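Local coordinates for malonyl CoA-acyl carrier protein transacylase (PDB 3IM9) that catalyses the transfer of the malonyl group from malonyl-CoA to holo-acyl carrier protein, a step in fatty acid biosynthesis, at residues A[50-56]-A[69-73]; A[77-82]-A[280-284]; A[93-97]-A[260-264]; A[97-101]-A[253-257]. The contacts are given in a common frame with arbitrary orientation. Residues are numbered along the deposited sequence.

Interaction 1 of 4, residues A[50-56]-A[69-73]; sequences FDILETM and NTQPA
A nearly perpendicular helix-helix packing in the acyl transferase domain brings the short helix 52-57 against the first turns of the long helix 67-84. The axes of 52-56 and 69-73 approach to 10.2 Å with a signed crossing angle of -96°. The nearest CA atoms are those of Met56 and Ala73, 6.3 Å apart. Asp51 N-caps the incoming helix, its OD1 accepting from Glu54 N at 3.0 Å, while Thr55 OG1 donates to the backbone Asp51 O at 2.8 Å. Phe50, extended just before the cap with chi1 p, directs its CA-CB bond toward the other helix; Asn69 OD1 lies over one face of its ring, 3.6 Å from CE2, and Pro72 CG meets the edge at CZ, 4.1 Å. The polar ends of Asn69 are satisfied by Lys63 O and Arg120. Ile52, chi1 t and chi2 p, reaches over to put CD1 3.9 Å from Ala73 CB and 4.4 Å from Pro72 CB. Met56 lays CG 3.7 Å from Ala73 CB and CE 3.6 Å from Ala73 O. The small alanine lets both chains close in, and Pro72, whose nitrogen cannot donate to the preceding turn, kinks helix 67-84 and offers a compact apolar ring. Thr55 CG2 touches Asn69 CB at 4.3 Å. Mainly through apolar side chains, helix 52-57 thus packs almost at right angles on helix 67-84 within the acyl transferase domain.

Interaction 2 of 4, residues A[77-82]-A[280-284]; sequences HSSALL and EIGPG
Leu81 lies over Ile281, its CB 3.6 Å from Ile281 CG2, where helix 67-84 packs on the C-terminal end of strand 275-281, a central strand of the parallel sheet in this alpha/beta domain. Residues 77-82 are regular helix; 280-281 are extended, and the chain then turns out of the strand through Gly282 and Pro283. Ile281 (m, t) is the main apolar partner, its CD1 also meeting Leu82 CD1 at 4.0 Å; a branched chain suits a strand facing a helix. The backbones come closest at Ser78 and Gly282, with CA atoms 4.5 Å apart. Such proximity needs glycine: a CB would clash with Ser78 OG, and the phi/psi of 151/-177° would jam it against the preceding carbonyl. Leu81 CD1 lies 3.5 Å from Gly282 N. His77, chi1 t, sets CD2 3.4 Å from Pro283 CD, with Gly282 C over one ring face. Serine, small and polar, lets the helix sit close while Ser78 OG donates to Ile281 O at 2.7 Å.

Interaction 3 of 4, residues A[93-97]-A[260-264]; sequences TMGHS and PVQFI
Strain marks this contact: Ser97 has a positive phi, with phi/psi of 64/-104°, although it carries a side chain. Residues 93-95 run as an extended strand up to that turn; across the contact, 260-264 pass from a weakly bonded strand at Val261 through an inverse gamma turn centred on Gln262, the N-cap, into helix 263-272. The nearest CA pairs are Ser97 with Val261, 6.6 Å, and His96 with Phe263, 7.1 Å. His96, chi1 t, presents a ring face to Val261, whose CG1 sits 3.9 Å from the ring centroid and 12° off the normal, a CH-pi contact. The edge of the His96 ring meets Phe263, with His96 CD2 3.9 Å from Phe263 CD2 and the rings oblique at 47°. Sequence and geometry fit the nucleophile elbow of the GxSxG type, in which a sharp strand-to-helix turn presents the nucleophile; by similarity Ser97 is the active-site serine, and its OG is hydrogen-bonded to His207, the other residue assigned there. Ser97 CB rests 4.2 Å from Val261 CG2, a compact apolar neighbour. Farther back, Met94, p at chi1 and t beyond, is long and flexible enough to reach Phe263: CE lies 3.7 Å from Phe263 CE2, and SD 4.7 Å from the ring centroid in an oblique Met-aromatic contact. The polar end of His96 turns to Asn168, its NE2 bonding to Asn168 OD1.

Interaction 4 of 4, residues A[97-101]-A[253-257]; sequences SLGEY and MVKQL. With CA (calcium ion), chain B.
Met253 lies in the last part of helix 246-256, which faces the turn and first helical residues of the apparent nucleophile elbow across a calcium site. Its backbone O binds the ion at 2.7 Å. Its side chain, flexible enough to fold back (chi1 m, chi2 -34°), lays CE over one face of the Tyr101 ring, 3.8 Å from the centroid in a CH-pi contact, while SD makes an oblique Met-aromatic approach and lies 3.1 Å from Glu100 OE2. That carboxylate is held by Asn237 N and Gln236. Tyr101, chi1 m, is long enough to bring its OH within 2.7 Å of the calcium. One helical turn on, Gln256 (chi1 t) points toward the elbow, its CA 7.5 Å from that of Ser97. An amide suits this place because it can do two jobs: OE1, also an acceptor for Arg122, another residue of the metal site, binds calcium at 2.6 Å, and NE2 donates to Ser97 O at 3.0 Å with an N-H...O angle of 150°.

How the interactions relate
Interactions 3 and 4 meet at Ser97, their centres about 8 Å apart: one involves the strand side of the turn, the other its helix side, and Gly95 O touches Glu100 CB at 3.8 Å. The calcium ion of interaction 4 lies about 7 Å from the side chain of Ser97, the active-site serine by similarity. Interactions 1 and 2 follow each other along helix 67-84 and touch where Met56 CE lies 4.0 Å from His77 CB. Interaction 1 also reaches interaction 4, with Gln71 CB 3.6 Å from Leu98 CD2, though its Pro72 remains about 12 Å from Ser97, side chain to side chain. Interactions 2 and 3 both reach the parallel sheet, without touching.

Interaction 1 of 4, residues A[50-56]-A[69-73]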
loop_
_atom_site.group_PDB
_atom_site.type_symbol
_atom_site.label_atom_id
_atom_site.label_comp_id
_atom_site.label_asym_id
_atom_site.label_seq_id
_atom_site.Cartn_x
_atom_site.Cartn_y
_atom_site.Cartn_z
ATOM N N PHE A 50 16.773 -7.242 11.970
ATOM C CA PHE A 50 16.508 -8.656 11.817
ATOM C C PHE A 50 17.002 -9.037 10.413
ATOM O O PHE A 50 17.394 -8.122 9.624
ATOM C CB PHE A 50 14.998 -8.951 11.948
ATOM C CG PHE A 50 14.143 -8.422 10.761
ATOM C CD1 PHE A 50 13.867 -7.038 10.644
ATOM C CD2 PHE A 50 13.507 -9.320 9.875
ATOM C CE1 PHE A 50 13.066 -6.547 9.587
ATOM C CE2 PHE A 50 12.772 -8.853 8.834
ATOM C CZ PHE A 50 12.506 -7.424 8.703
ATOM N N ASP A 51 16.997 -10.353 10.111
ATOM C CA ASP A 51 17.536 -10.818 8.841
ATOM C C ASP A 51 16.452 -10.678 7.791
ATOM O O ASP A 51 15.683 -11.623 7.452
ATOM C CB ASP A 51 18.013 -12.263 8.946
ATOM C CG ASP A 51 18.841 -12.663 7.781
ATOM O OD1 ASP A 51 18.735 -12.073 6.688
ATOM O OD2 ASP A 51 19.605 -13.654 7.946
ATOM N N ILE A 52 16.385 -9.465 7.268
ATOM C CA ILE A 52 15.314 -9.152 6.264
ATOM C C ILE A 52 15.427 -10.001 5.003
ATOM O O ILE A 52 14.441 -10.474 4.467
ATOM C CB ILE A 52 15.316 -7.615 5.885
ATOM C CG1 ILE A 52 14.188 -7.295 4.878
ATOM C CG2 ILE A 52 16.768 -7.187 5.501
ATOM C CD1 ILE A 52 12.842 -7.428 5.448
ATOM N N LEU A 53 16.667 -10.228 4.549
ATOM C CA LEU A 53 16.762 -11.005 3.334
ATOM C C LEU A 53 16.375 -12.498 3.510
ATOM O O LEU A 53 15.723 -13.061 2.634
ATOM C CB LEU A 53 18.177 -10.871 2.651
ATOM C CG LEU A 53 18.607 -9.404 2.425
ATOM C CD1 LEU A 53 19.948 -9.409 1.664
ATOM C CD2 LEU A 53 17.578 -8.651 1.578
ATOM N N GLU A 54 16.739 -13.070 4.663
ATOM C CA GLU A 54 16.315 -14.466 4.942
ATOM C C GLU A 54 14.788 -14.495 5.004
ATOM O O GLU A 54 14.142 -15.334 4.399
ATOM C CB GLU A 54 16.913 -14.904 6.252
ATOM C CG GLU A 54 16.582 -16.439 6.489
ATOM C CD GLU A 54 15.175 -16.799 6.843
ATOM O OE1 GLU A 54 14.550 -16.037 7.593
ATOM O OE2 GLU A 54 14.753 -17.877 6.382
ATOM N N THR A 55 14.250 -13.435 5.611
ATOM C CA THR A 55 12.783 -13.382 5.809
ATOM C C THR A 55 12.066 -13.279 4.464
ATOM O O THR A 55 11.036 -13.965 4.235
ATOM C CB THR A 55 12.400 -12.260 6.747
ATOM O OG1 THR A 55 13.028 -12.480 8.002
ATOM C CG2 THR A 55 10.842 -12.253 7.033
ATOM N N MET A 56 12.654 -12.498 3.526
ATOM C CA MET A 56 12.100 -12.368 2.186
ATOM C C MET A 56 12.268 -13.682 1.346
ATOM O O MET A 56 11.364 -14.126 0.612
ATOM C CB MET A 56 12.774 -11.228 1.412
ATOM C CG MET A 56 12.325 -9.870 2.038
ATOM S SD MET A 56 13.303 -8.510 1.410
ATOM C CE MET A 56 12.718 -8.409 -0.312
ATOM N N ASN A 69 7.542 -7.043 9.807
ATOM C CA ASN A 69 8.487 -7.582 8.800
ATOM C C ASN A 69 8.046 -7.363 7.374
ATOM O O ASN A 69 8.869 -7.011 6.508
ATOM C CB ASN A 69 8.719 -9.062 9.000
ATOM C CG ASN A 69 9.040 -9.389 10.448
ATOM O OD1 ASN A 69 9.882 -8.740 11.057
ATOM N ND2 ASN A 69 8.359 -10.431 11.015
ATOM N N THR A 70 6.736 -7.495 7.095
ATOM C CA THR A 70 6.301 -7.424 5.705
ATOM C C THR A 70 6.509 -6.013 5.178
ATOM O O THR A 70 6.793 -5.841 3.982
ATOM C CB THR A 70 4.760 -7.645 5.590
ATOM O OG1 THR A 70 4.340 -8.660 6.571
ATOM C CG2 THR A 70 4.520 -8.168 4.174
ATOM N N GLN A 71 6.289 -5.004 6.015
ATOM C CA GLN A 71 6.397 -3.614 5.497
ATOM C C GLN A 71 7.804 -3.300 4.926
ATOM O O GLN A 71 7.903 -2.866 3.779
ATOM C CB GLN A 71 5.941 -2.593 6.510
ATOM C CG GLN A 71 4.404 -2.710 6.764
ATOM C CD GLN A 71 3.850 -1.595 7.593
ATOM O OE1 GLN A 71 4.263 -0.422 7.465
ATOM N NE2 GLN A 71 2.899 -1.931 8.515
ATOM N N PRO A 72 8.875 -3.494 5.701
ATOM C CA PRO A 72 10.195 -3.238 5.110
ATOM C C PRO A 72 10.500 -4.240 4.011
ATOM O O PRO A 72 11.184 -3.845 3.050
ATOM C CB PRO A 72 11.197 -3.439 6.306
ATOM C CG PRO A 72 10.387 -4.193 7.361
ATOM C CD PRO A 72 8.947 -3.723 7.160
ATOM N N ALA A 73 9.945 -5.462 4.060
ATOM C CA ALA A 73 10.197 -6.388 2.938
ATOM C C ALA A 73 9.605 -5.901 1.622
ATOM O O ALA A 73 10.258 -5.940 0.582
ATOM C CB ALA A 73 9.530 -7.745 3.333
#

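Interaction 2 of 4, residues A[77-82]-A[280-284]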
loop_
_atom_site.group_PDB
_atom_site.type_symbol
_atom_site.label_atom_id
_atom_site.label_comp_id
_atom_site.label_asym_id
_atom_site.label_seq_id
_atom_site.Cartn_x
_atom_site.Cartn_y
_atom_site.Cartn_z
ATOM N N HIS A 77 11.642 -4.742 -1.743
ATOM C CA HIS A 77 11.477 -5.405 -3.039
ATOM C C HIS A 77 11.086 -4.383 -4.105
ATOM O O HIS A 77 11.717 -4.315 -5.175
ATOM C CB HIS A 77 10.369 -6.443 -2.892
ATOM C CG HIS A 77 10.221 -7.367 -4.083
ATOM N ND1 HIS A 77 11.037 -7.400 -5.207
ATOM C CD2 HIS A 77 9.289 -8.326 -4.225
ATOM C CE1 HIS A 77 10.603 -8.396 -5.992
ATOM N NE2 HIS A 77 9.523 -8.939 -5.416
ATOM N N SER A 78 10.109 -3.525 -3.842
ATOM C CA SER A 78 9.687 -2.543 -4.814
ATOM C C SER A 78 10.816 -1.552 -5.130
ATOM O O SER A 78 11.003 -1.180 -6.300
ATOM C CB SER A 78 8.452 -1.765 -4.316
ATOM O OG SER A 78 7.286 -2.603 -4.398
ATOM N N SER A 79 11.562 -1.152 -4.087
ATOM C CA SER A 79 12.637 -0.147 -4.335
ATOM C C SER A 79 13.778 -0.808 -5.101
ATOM O O SER A 79 14.499 -0.107 -5.854
ATOM C CB SER A 79 13.142 0.371 -3.000
ATOM O OG SER A 79 12.090 1.167 -2.354
ATOM N N ALA A 80 14.036 -2.084 -4.871
ATOM C CA ALA A 80 15.145 -2.777 -5.562
ATOM C C ALA A 80 14.803 -2.891 -7.029
ATOM O O ALA A 80 15.638 -2.643 -7.910
ATOM C CB ALA A 80 15.369 -4.185 -4.945
ATOM N N LEU A 81 13.553 -3.245 -7.331
ATOM C CA LEU A 81 13.087 -3.268 -8.724
ATOM C C LEU A 81 13.194 -1.912 -9.325
ATOM O O LEU A 81 13.630 -1.748 -10.498
ATOM C CB LEU A 81 11.665 -3.807 -8.881
ATOM C CG LEU A 81 11.445 -5.256 -8.540
ATOM C CD1 LEU A 81 9.965 -5.568 -8.408
ATOM C CD2 LEU A 81 11.997 -6.176 -9.625
ATOM N N LEU A 82 12.702 -0.898 -8.628
ATOM C CA LEU A 82 12.725 0.474 -9.128
ATOM C C LEU A 82 14.161 0.899 -9.474
ATOM O O LEU A 82 14.341 1.487 -10.533
ATOM C CB LEU A 82 12.018 1.378 -8.053
ATOM C CG LEU A 82 11.884 2.830 -8.505
ATOM C CD1 LEU A 82 10.824 2.897 -9.537
ATOM C CD2 LEU A 82 11.442 3.521 -7.287
ATOM N N GLU A 280 2.717 -1.363 -12.236
ATOM C CA GLU A 280 2.861 -1.915 -10.842
ATOM C C GLU A 280 4.238 -2.516 -10.652
ATOM O O GLU A 280 4.756 -3.245 -11.529
ATOM C CB GLU A 280 1.745 -2.907 -10.657
ATOM C CG GLU A 280 1.697 -3.417 -9.150
ATOM C CD GLU A 280 0.520 -4.311 -8.908
ATOM O OE1 GLU A 280 -0.217 -4.729 -9.829
ATOM O OE2 GLU A 280 0.302 -4.554 -7.683
ATOM N N ILE A 281 4.890 -2.177 -9.547
ATOM C CA ILE A 281 6.293 -2.590 -9.345
ATOM C C ILE A 281 6.368 -3.197 -7.918
ATOM O O ILE A 281 6.207 -2.492 -6.892
ATOM C CB ILE A 281 7.255 -1.360 -9.447
ATOM C CG1 ILE A 281 7.069 -0.792 -10.868
ATOM C CG2 ILE A 281 8.718 -1.787 -9.123
ATOM C CD1 ILE A 281 7.883 0.576 -11.012
ATOM N N GLY A 282 6.619 -4.533 -7.874
ATOM C CA GLY A 282 6.571 -5.214 -6.567
ATOM C C GLY A 282 6.164 -6.648 -6.873
ATOM O O GLY A 282 5.932 -7.042 -7.988
ATOM N N PRO A 283 5.998 -7.436 -5.835
ATOM C CA PRO A 283 5.560 -8.765 -5.966
ATOM C C PRO A 283 4.052 -8.791 -6.228
ATOM O O PRO A 283 3.302 -7.901 -5.764
ATOM C CB PRO A 283 5.781 -9.365 -4.553
ATOM C CG PRO A 283 5.675 -8.254 -3.555
ATOM C CD PRO A 283 6.185 -7.016 -4.424
ATOM N N GLY A 284 3.618 -9.790 -7.034
ATOM C CA GLY A 284 2.206 -9.880 -7.352
ATOM C C GLY A 284 1.710 -8.861 -8.377
ATOM O O GLY A 284 2.481 -8.013 -8.846
#

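Interaction 3 of 4, residues A[93-97]-A[260-264]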
loop_
_atom_site.group_PDB
_atom_site.type_symbol
_atom_site.label_atom_id
_atom_site.label_comp_id
_atom_site.label_asym_id
_atom_site.label_seq_id
_atom_site.Cartn_x
_atom_site.Cartn_y
_atom_site.Cartn_z
ATOM N N THR A 93 2.635 8.974 -9.103
ATOM C CA THR A 93 2.772 7.663 -8.428
ATOM C C THR A 93 1.731 7.599 -7.332
ATOM O O THR A 93 1.217 8.613 -6.821
ATOM C CB THR A 93 4.202 7.540 -7.849
ATOM O OG1 THR A 93 4.351 6.238 -7.253
ATOM C CG2 THR A 93 4.528 8.558 -6.817
ATOM N N MET A 94 1.444 6.348 -6.939
ATOM C CA MET A 94 0.627 6.066 -5.725
ATOM C C MET A 94 0.944 4.672 -5.271
ATOM O O MET A 94 1.515 3.882 -6.009
ATOM C CB MET A 94 -0.913 6.187 -5.977
ATOM C CG MET A 94 -1.455 5.172 -6.944
ATOM S SD MET A 94 -3.228 5.111 -7.001
ATOM C CE MET A 94 -3.361 4.072 -8.433
ATOM N N GLY A 95 0.649 4.400 -4.016
ATOM C CA GLY A 95 0.881 2.995 -3.500
ATOM C C GLY A 95 -0.134 2.706 -2.417
ATOM O O GLY A 95 -0.646 3.630 -1.743
ATOM N N HIS A 96 -0.391 1.414 -2.204
ATOM C CA HIS A 96 -1.497 1.035 -1.287
ATOM C C HIS A 96 -0.994 0.860 0.130
ATOM O O HIS A 96 -0.250 -0.101 0.393
ATOM C CB HIS A 96 -2.142 -0.240 -1.810
ATOM C CG HIS A 96 -3.493 -0.512 -1.218
ATOM N ND1 HIS A 96 -3.626 -1.040 0.068
ATOM C CD2 HIS A 96 -4.726 -0.502 -1.773
ATOM C CE1 HIS A 96 -4.923 -1.199 0.331
ATOM N NE2 HIS A 96 -5.612 -0.923 -0.784
ATOM N N SER A 97 -1.328 1.832 0.997
ATOM C CA SER A 97 -1.001 1.776 2.428
ATOM C C SER A 97 0.530 1.783 2.592
ATOM O O SER A 97 1.159 2.836 2.407
ATOM C CB SER A 97 -1.692 0.643 3.144
ATOM O OG SER A 97 -1.411 0.725 4.537
ATOM N N PRO A 260 -9.238 5.784 5.947
ATOM C CA PRO A 260 -9.424 4.767 4.896
ATOM C C PRO A 260 -8.463 5.032 3.718
ATOM O O PRO A 260 -8.132 6.199 3.420
ATOM C CB PRO A 260 -10.883 4.923 4.429
ATOM C CG PRO A 260 -11.440 6.005 5.300
ATOM C CD PRO A 260 -10.451 6.580 6.218
ATOM N N VAL A 261 -8.019 3.947 3.071
ATOM C CA VAL A 261 -7.220 4.024 1.832
ATOM C C VAL A 261 -8.130 4.237 0.687
ATOM O O VAL A 261 -8.934 3.355 0.350
ATOM C CB VAL A 261 -6.390 2.720 1.680
ATOM C CG1 VAL A 261 -5.635 2.746 0.339
ATOM C CG2 VAL A 261 -5.350 2.600 2.826
ATOM N N GLN A 262 -8.051 5.433 0.104
ATOM C CA GLN A 262 -8.943 5.792 -1.010
ATOM C C GLN A 262 -8.437 5.305 -2.333
ATOM O O GLN A 262 -8.085 6.109 -3.216
ATOM C CB GLN A 262 -9.173 7.327 -0.999
ATOM C CG GLN A 262 -9.741 7.818 0.343
ATOM C CD GLN A 262 -11.212 7.483 0.504
ATOM O OE1 GLN A 262 -11.883 6.932 -0.364
ATOM N NE2 GLN A 262 -11.715 7.747 1.725
ATOM N N PHE A 263 -8.313 3.986 -2.527
ATOM C CA PHE A 263 -7.699 3.523 -3.779
ATOM C C PHE A 263 -8.540 3.762 -5.006
ATOM O O PHE A 263 -7.956 4.146 -6.038
ATOM C CB PHE A 263 -7.296 2.030 -3.642
ATOM C CG PHE A 263 -6.394 1.579 -4.792
ATOM C CD1 PHE A 263 -6.956 0.880 -5.841
ATOM C CD2 PHE A 263 -5.065 1.929 -4.781
ATOM C CE1 PHE A 263 -6.154 0.508 -6.960
ATOM C CE2 PHE A 263 -4.188 1.523 -5.847
ATOM C CZ PHE A 263 -4.752 0.807 -6.949
ATOM N N ILE A 264 -9.855 3.567 -4.903
ATOM C CA ILE A 264 -10.713 3.841 -6.087
ATOM C C ILE A 264 -10.580 5.338 -6.453
ATOM O O ILE A 264 -10.314 5.631 -7.638
ATOM C CB ILE A 264 -12.180 3.483 -5.806
ATOM C CG1 ILE A 264 -12.276 1.949 -5.649
ATOM C CG2 ILE A 264 -13.098 3.895 -6.977
ATOM C CD1 ILE A 264 -13.700 1.568 -5.176
#

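Interaction 4 of 4, residues A[97-101]-A[253-257]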
loop_
_atom_site.group_PDB
_atom_site.type_symbol
_atom_site.label_atom_id
_atom_site.label_comp_id
_atom_site.label_asym_id
_atom_site.label_seq_id
_atom_site.Cartn_x
_atom_site.Cartn_y
_atom_site.Cartn_z
ATOM N N SER A 97 -1.328 1.832 0.997
ATOM C CA SER A 97 -1.001 1.776 2.428
ATOM C C SER A 97 0.530 1.783 2.592
ATOM O O SER A 97 1.159 2.836 2.407
ATOM C CB SER A 97 -1.692 0.643 3.144
ATOM O OG SER A 97 -1.411 0.725 4.537
ATOM N N LEU A 98 1.178 0.652 2.901
ATOM C CA LEU A 98 2.646 0.613 2.887
ATOM C C LEU A 98 3.179 1.145 1.524
ATOM O O LEU A 98 4.235 1.806 1.462
ATOM C CB LEU A 98 3.055 -0.854 3.156
ATOM C CG LEU A 98 4.583 -1.132 3.120
ATOM C CD1 LEU A 98 5.162 -1.275 1.660
ATOM C CD2 LEU A 98 5.390 -0.149 3.992
ATOM N N GLY A 99 2.540 0.729 0.448
ATOM C CA GLY A 99 3.007 1.101 -0.881
ATOM C C GLY A 99 3.224 2.599 -1.083
ATOM O O GLY A 99 4.004 2.981 -1.955
ATOM N N GLU A 100 2.503 3.436 -0.298
ATOM C CA GLU A 100 2.696 4.874 -0.458
ATOM C C GLU A 100 4.133 5.224 -0.117
ATOM O O GLU A 100 4.649 6.209 -0.671
ATOM C CB GLU A 100 1.688 5.606 0.451
ATOM C CG GLU A 100 1.644 7.173 0.200
ATOM C CD GLU A 100 0.318 7.740 0.545
ATOM O OE1 GLU A 100 -0.713 7.125 0.205
ATOM O OE2 GLU A 100 0.325 8.843 1.150
ATOM N N TYR A 101 4.769 4.485 0.797
ATOM C CA TYR A 101 6.208 4.746 1.134
ATOM C C TYR A 101 7.086 4.425 -0.052
ATOM O O TYR A 101 8.123 5.096 -0.253
ATOM C CB TYR A 101 6.585 4.045 2.409
ATOM C CG TYR A 101 5.915 4.676 3.580
ATOM C CD1 TYR A 101 4.652 4.242 4.048
ATOM C CD2 TYR A 101 6.556 5.723 4.266
ATOM C CE1 TYR A 101 3.987 4.852 5.135
ATOM C CE2 TYR A 101 5.912 6.368 5.339
ATOM C CZ TYR A 101 4.659 5.929 5.744
ATOM O OH TYR A 101 4.067 6.601 6.807
ATOM N N MET A 253 0.923 11.314 5.895
ATOM C CA MET A 253 1.337 9.973 6.267
ATOM C C MET A 253 0.912 9.657 7.678
ATOM O O MET A 253 0.704 8.423 7.988
ATOM C CB MET A 253 2.897 9.865 6.205
ATOM C CG MET A 253 3.461 10.035 4.700
ATOM S SD MET A 253 2.460 9.404 3.378
ATOM C CE MET A 253 2.466 7.577 3.718
ATOM N N VAL A 254 0.900 10.656 8.585
ATOM C CA VAL A 254 0.391 10.350 9.887
ATOM C C VAL A 254 -1.171 10.100 9.803
ATOM O O VAL A 254 -1.675 9.088 10.377
ATOM C CB VAL A 254 0.660 11.546 10.878
ATOM C CG1 VAL A 254 0.148 11.136 12.241
ATOM C CG2 VAL A 254 2.174 11.754 10.899
ATOM N N LYS A 255 -1.877 10.940 9.043
ATOM C CA LYS A 255 -3.376 10.738 8.918
ATOM C C LYS A 255 -3.700 9.403 8.259
ATOM O O LYS A 255 -4.704 8.798 8.568
ATOM C CB LYS A 255 -4.006 11.828 8.073
ATOM C CG LYS A 255 -3.807 13.189 8.729
ATOM C CD LYS A 255 -4.503 14.268 7.896
ATOM C CE LYS A 255 -4.382 15.613 8.714
ATOM N NZ LYS A 255 -5.041 16.759 7.965
ATOM N N GLN A 256 -2.788 8.944 7.393
ATOM C CA GLN A 256 -3.004 7.702 6.634
ATOM C C GLN A 256 -3.244 6.526 7.616
ATOM O O GLN A 256 -4.044 5.616 7.314
ATOM C CB GLN A 256 -1.771 7.400 5.788
ATOM C CG GLN A 256 -2.031 6.290 4.731
ATOM C CD GLN A 256 -0.767 5.471 4.456
ATOM O OE1 GLN A 256 -0.025 5.114 5.368
ATOM N NE2 GLN A 256 -0.528 5.184 3.207
ATOM N N LEU A 257 -2.620 6.576 8.770
ATOM C CA LEU A 257 -2.710 5.470 9.760
ATOM C C LEU A 257 -4.145 5.205 10.144
ATOM O O LEU A 257 -4.444 4.008 10.410
ATOM C CB LEU A 257 -1.879 5.758 11.016
ATOM C CG LEU A 257 -0.348 5.954 10.751
ATOM C CD1 LEU A 257 0.281 6.460 12.024
ATOM C CD2 LEU A 257 0.289 4.587 10.342
HETATM CA CA CA B . 1.498 5.983 7.296
#